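PDB 3EO7: putative Nitroreductase from Anabaena variabilis ATCC 29413, which binds flavin mononucleotide and is probably an oxidoreductase of the nitroreductase family. Local coordinates for residues Pro101-Ala109 and Tyr171-Asp179. Residues are numbered along the deposited sequence; the frame is centred on the assembly and turned at random.
Sequences PSAGGLYPA and YRSAWRYED. With FMN (flavin mononucleotide), chain B.
Leu106 pushes its isobutyl group against the helix 170-177, where its two methyls part company. CD1 lies 3.6 Å from Arg176 CB and equally near CE2 of the Tyr177 ring, while CD2 meets the six-membered ring of Trp175 at CZ3; the leucine and tryptophan side chains cross at about a right angle. Tyr177 reaches on with its ring edge to the backbone of Ala103, and its OH sits 3.5 Å from Gly104 CA. Pro108, next after Tyr107 in the loop, rests its ring on the hydroxyl of Ser173 in one of the two conformers of that serine.

Arg172 supplies the direct hydrogen bond between the segments. Its chain runs extended from CG to NE, carrying the guanidinium past the proline so that NH1 meets Tyr107 O at 2.9 Å, in the guanidinium plane and almost in line with the carbonyl (C=O...N 169°). The same NH1 forms a salt bridge with Glu110. Replacing Arg172 by a leucine would probably leave both the Glu110 carboxylate and the Tyr107 carbonyl without this partner. Waters also join the segments, among them one donating to both Leu106 O and Arg172 O.

Behind this interface, Ser102 OG accepts from Tyr107 N (2.9 Å) and also bonds Asp188 of helix 181-202, while Gly105 N bonds to Ser102 O, tying the loop back on itself. On the loop's flavin side, Ser102 N donates to the ribityl O3' of FMN at 3.0 Å, and Ala103 CB packs on the isoalloxazine at C6 and C7. The helix thus backs an FMN-binding loop of the nitroreductase fold.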
loop_
_atom_site.group_PDB
_atom_site.type_symbol
_atom_site.label_atom_id
_atom_site.label_comp_id
_atom_site.label_asym_id
_atom_site.label_seq_id
_atom_site.Cartn_x
_atom_site.Cartn_y
_atom_site.Cartn_z
ATOM N N PRO A 101 -0.306 6.902 -5.200
ATOM C CA PRO A 101 -1.715 7.285 -5.354
ATOM C C PRO A 101 -2.342 7.358 -3.966
ATOM O O PRO A 101 -1.759 6.884 -2.996
ATOM C CB PRO A 101 -2.318 6.145 -6.172
ATOM C CG PRO A 101 -1.450 4.944 -5.797
ATOM C CD PRO A 101 -0.062 5.510 -5.650
ATOM N N SER A 102 -3.505 7.977 -3.866
ATOM C CA SER A 102 -4.213 8.083 -2.583
ATOM C C SER A 102 -5.687 8.280 -2.850
ATOM O O SER A 102 -6.057 9.107 -3.710
ATOM C CB SER A 102 -3.715 9.285 -1.769
ATOM O OG SER A 102 -4.580 9.617 -0.685
ATOM N N ALA A 103 -6.510 7.512 -2.139
ATOM C CA ALA A 103 -7.983 7.640 -2.259
ATOM C C ALA A 103 -8.355 9.093 -2.010
ATOM O O ALA A 103 -7.994 9.703 -0.994
ATOM C CB ALA A 103 -8.667 6.720 -1.259
ATOM N N GLY A 104 -9.075 9.676 -2.971
ATOM C CA GLY A 104 -9.498 11.060 -2.891
ATOM C C GLY A 104 -8.411 12.101 -3.043
ATOM O O GLY A 104 -8.691 13.321 -2.882
ATOM N N GLY A 105 -7.176 11.686 -3.331
ATOM C CA GLY A 105 -6.056 12.624 -3.377
ATOM C C GLY A 105 -5.893 13.307 -2.020
ATOM O O GLY A 105 -5.628 14.494 -1.946
ATOM N N LEU A 106 -6.003 12.538 -0.950
ATOM C CA LEU A 106 -6.008 13.064 0.425
ATOM C C LEU A 106 -4.695 12.916 1.208
ATOM O O LEU A 106 -4.448 13.654 2.166
ATOM C CB LEU A 106 -7.193 12.450 1.189
ATOM C CG LEU A 106 -8.562 12.819 0.589
ATOM C CD1 LEU A 106 -9.684 12.034 1.286
ATOM C CD2 LEU A 106 -8.805 14.324 0.577
ATOM N N TYR A 107 -3.861 11.960 0.815
ATOM C CA TYR A 107 -2.517 11.781 1.371
ATOM C C TYR A 107 -2.420 11.667 2.888
ATOM O O TYR A 107 -1.687 12.429 3.530
ATOM C CB TYR A 107 -1.537 12.864 0.825
ATOM C CG TYR A 107 -1.656 12.889 -0.653
ATOM C CD1 TYR A 107 -1.189 11.825 -1.414
ATOM C CD2 TYR A 107 -2.346 13.913 -1.299
ATOM C CE1 TYR A 107 -1.361 11.799 -2.806
ATOM C CE2 TYR A 107 -2.521 13.884 -2.673
ATOM C CZ TYR A 107 -2.038 12.825 -3.423
ATOM O OH TYR A 107 -2.268 12.788 -4.786
ATOM N N PRO A 108 -3.108 10.670 3.457
ATOM C CA PRO A 108 -3.031 10.434 4.904
ATOM C C PRO A 108 -1.621 10.062 5.396
ATOM O O PRO A 108 -1.268 10.370 6.538
ATOM C CB PRO A 108 -4.020 9.263 5.126
ATOM C CG PRO A 108 -4.017 8.533 3.796
ATOM C CD PRO A 108 -3.953 9.665 2.786
ATOM N N ALA A 109 -0.802 9.448 4.547
ATOM C CA ALA A 109 0.520 8.991 4.985
ATOM C C ALA A 109 1.537 10.110 5.159
ATOM O O ALA A 109 1.542 11.089 4.394
ATOM C CB ALA A 109 1.078 7.905 4.018
ATOM N N TYR A 171 -7.400 12.438 9.993
ATOM C CA TYR A 171 -8.378 13.375 9.463
ATOM C C TYR A 171 -8.188 13.686 7.992
ATOM O O TYR A 171 -9.142 14.089 7.325
ATOM C CB TYR A 171 -8.414 14.641 10.287
ATOM C CG TYR A 171 -9.582 15.541 9.939
ATOM C CD1 TYR A 171 -10.888 15.130 10.224
ATOM C CD2 TYR A 171 -9.391 16.771 9.353
ATOM C CE1 TYR A 171 -11.961 15.924 9.924
ATOM C CE2 TYR A 171 -10.478 17.577 9.056
ATOM C CZ TYR A 171 -11.748 17.148 9.363
ATOM O OH TYR A 171 -12.853 17.917 9.064
ATOM N N ARG A 172 -6.956 13.563 7.486
ATOM C CA ARG A 172 -6.720 13.841 6.078
ATOM C C ARG A 172 -7.686 13.026 5.183
ATOM O O ARG A 172 -8.194 13.550 4.177
ATOM C CB ARG A 172 -5.266 13.568 5.710
ATOM C CG ARG A 172 -4.292 14.578 6.291
ATOM C CD ARG A 172 -2.917 14.249 5.748
ATOM N NE ARG A 172 -1.925 15.097 6.363
ATOM C CZ ARG A 172 -0.614 14.922 6.254
ATOM N NH1 ARG A 172 -0.148 13.933 5.506
ATOM N NH2 ARG A 172 0.219 15.735 6.921
ATOM N N SER A 173 -7.934 11.768 5.560
ATOM C CA SER A 173 -8.858 10.903 4.818
ATOM C C SER A 173 -10.260 10.960 5.409
ATOM O O SER A 173 -11.236 11.006 4.666
ATOM C CB SER A 173 -8.355 9.463 4.772
ATOM O OG SER A 173 -7.172 9.376 4.013
ATOM N N ALA A 174 -10.361 10.999 6.738
ATOM C CA ALA A 174 -11.677 10.990 7.415
ATOM C C ALA A 174 -12.536 12.204 7.047
ATOM O O ALA A 174 -13.769 12.157 7.102
ATOM C CB ALA A 174 -11.513 10.854 8.961
ATOM N N TRP A 175 -11.875 13.307 6.733
ATOM C CA TRP A 175 -12.552 14.529 6.284
ATOM C C TRP A 175 -13.512 14.161 5.162
ATOM O O TRP A 175 -14.633 14.662 5.126
ATOM C CB TRP A 175 -11.520 15.585 5.870
ATOM C CG TRP A 175 -12.145 16.742 5.135
ATOM C CD1 TRP A 175 -12.808 17.775 5.676
ATOM C CD2 TRP A 175 -12.201 16.915 3.718
ATOM N NE1 TRP A 175 -13.280 18.619 4.681
ATOM C CE2 TRP A 175 -12.912 18.106 3.468
ATOM C CE3 TRP A 175 -11.703 16.194 2.640
ATOM C CZ2 TRP A 175 -13.120 18.587 2.186
ATOM C CZ3 TRP A 175 -11.915 16.669 1.360
ATOM C CH2 TRP A 175 -12.607 17.846 1.141
ATOM N N ARG A 176 -13.094 13.256 4.275
ATOM C CA ARG A 176 -13.969 12.799 3.211
ATOM C C ARG A 176 -14.729 11.512 3.506
ATOM O O ARG A 176 -15.940 11.434 3.269
ATOM C CB ARG A 176 -13.185 12.592 1.917
ATOM C CG ARG A 176 -14.097 12.020 0.804
ATOM C CD ARG A 176 -13.478 12.113 -0.538
ATOM N NE ARG A 176 -14.294 11.363 -1.502
ATOM C CZ ARG A 176 -14.102 11.371 -2.821
ATOM N NH1 ARG A 176 -13.158 12.135 -3.373
ATOM N NH2 ARG A 176 -14.883 10.615 -3.598
ATOM N N TYR A 177 -14.028 10.504 4.013
ATOM C CA TYR A 177 -14.583 9.138 4.129
ATOM C C TYR A 177 -15.149 8.765 5.496
ATOM O O TYR A 177 -15.712 7.677 5.674
ATOM C CB TYR A 177 -13.511 8.129 3.726
ATOM C CG TYR A 177 -13.066 8.293 2.276
ATOM C CD1 TYR A 177 -13.903 7.921 1.228
ATOM C CD2 TYR A 177 -11.807 8.781 1.964
ATOM C CE1 TYR A 177 -13.510 8.086 -0.087
ATOM C CE2 TYR A 177 -11.418 8.937 0.658
ATOM C CZ TYR A 177 -12.259 8.584 -0.359
ATOM O OH TYR A 177 -11.818 8.759 -1.649
ATOM N N GLU A 178 -15.033 9.681 6.438
ATOM C CA GLU A 178 -15.504 9.445 7.795
ATOM C C GLU A 178 -14.936 8.117 8.286
ATOM O O GLU A 178 -13.738 7.880 8.089
ATOM C CB GLU A 178 -17.021 9.543 7.837
ATOM C CG GLU A 178 -17.509 10.949 7.419
ATOM C CD GLU A 178 -19.030 11.143 7.560
ATOM O OE1 GLU A 178 -19.797 10.456 6.880
ATOM O OE2 GLU A 178 -19.426 12.016 8.341
ATOM N N ASP A 179 -15.736 7.254 8.914
ATOM C CA ASP A 179 -15.169 6.020 9.480
ATOM C C ASP A 179 -14.581 5.075 8.427
ATOM O O ASP A 179 -13.678 4.298 8.732
ATOM C CB ASP A 179 -16.187 5.282 10.330
ATOM C CG ASP A 179 -16.530 6.007 11.618
ATOM O OD1 ASP A 179 -15.656 6.698 12.203
ATOM O OD2 ASP A 179 -17.703 5.870 12.005
HETATM N N1 FMN B . -9.756 6.824 -8.511
HETATM C C2 FMN B . -11.061 6.796 -8.974
HETATM O O2 FMN B . -11.382 7.396 -9.993
HETATM N N3 FMN B . -12.071 6.137 -8.324
HETATM C C4 FMN B . -11.866 5.489 -7.143
HETATM O O4 FMN B . -12.772 4.758 -6.700
HETATM C C4A FMN B . -10.566 5.487 -6.641
HETATM N N5 FMN B . -10.301 4.894 -5.422
HETATM C C5A FMN B . -8.971 4.815 -4.962
HETATM C C6 FMN B . -8.645 4.126 -3.799
HETATM C C7 FMN B . -7.334 4.066 -3.329
HETATM C C7M FMN B . -6.989 3.197 -2.111
HETATM C C8 FMN B . -6.318 4.701 -4.032
HETATM C C8M FMN B . -4.855 4.511 -3.685
HETATM C C9 FMN B . -6.618 5.400 -5.217
HETATM C C9A FMN B . -7.944 5.454 -5.679
HETATM N N10 FMN B . -8.250 6.150 -6.842
HETATM C C10 FMN B . -9.530 6.156 -7.326
HETATM C "C1'" FMN B . -7.238 7.056 -7.514
HETATM C "C2'" FMN B . -7.031 8.371 -6.789
HETATM O "O2'" FMN B . -8.110 9.276 -7.110
HETATM C "C3'" FMN B . -5.675 8.952 -7.182
HETATM O "O3'" FMN B . -4.623 8.124 -6.677
HETATM C "C4'" FMN B . -5.474 10.418 -6.754
HETATM O "O4'" FMN B . -6.451 11.284 -7.398
HETATM C "C5'" FMN B . -4.068 10.874 -7.091
HETATM O "O5'" FMN B . -3.789 10.761 -8.461
HETATM P P FMN B . -2.593 9.882 -9.008
HETATM O O1P FMN B . -2.879 8.429 -8.644
HETATM O O2P FMN B . -2.606 10.111 -10.515
HETATM O O3P FMN B . -1.301 10.346 -8.401
HETATM O O HOH W 1 -7.329 8.594 1.508
HETATM O O HOH W 2 -11.179 14.094 -2.225
HETATM O O HOH W 3 -6.330 15.431 3.074
#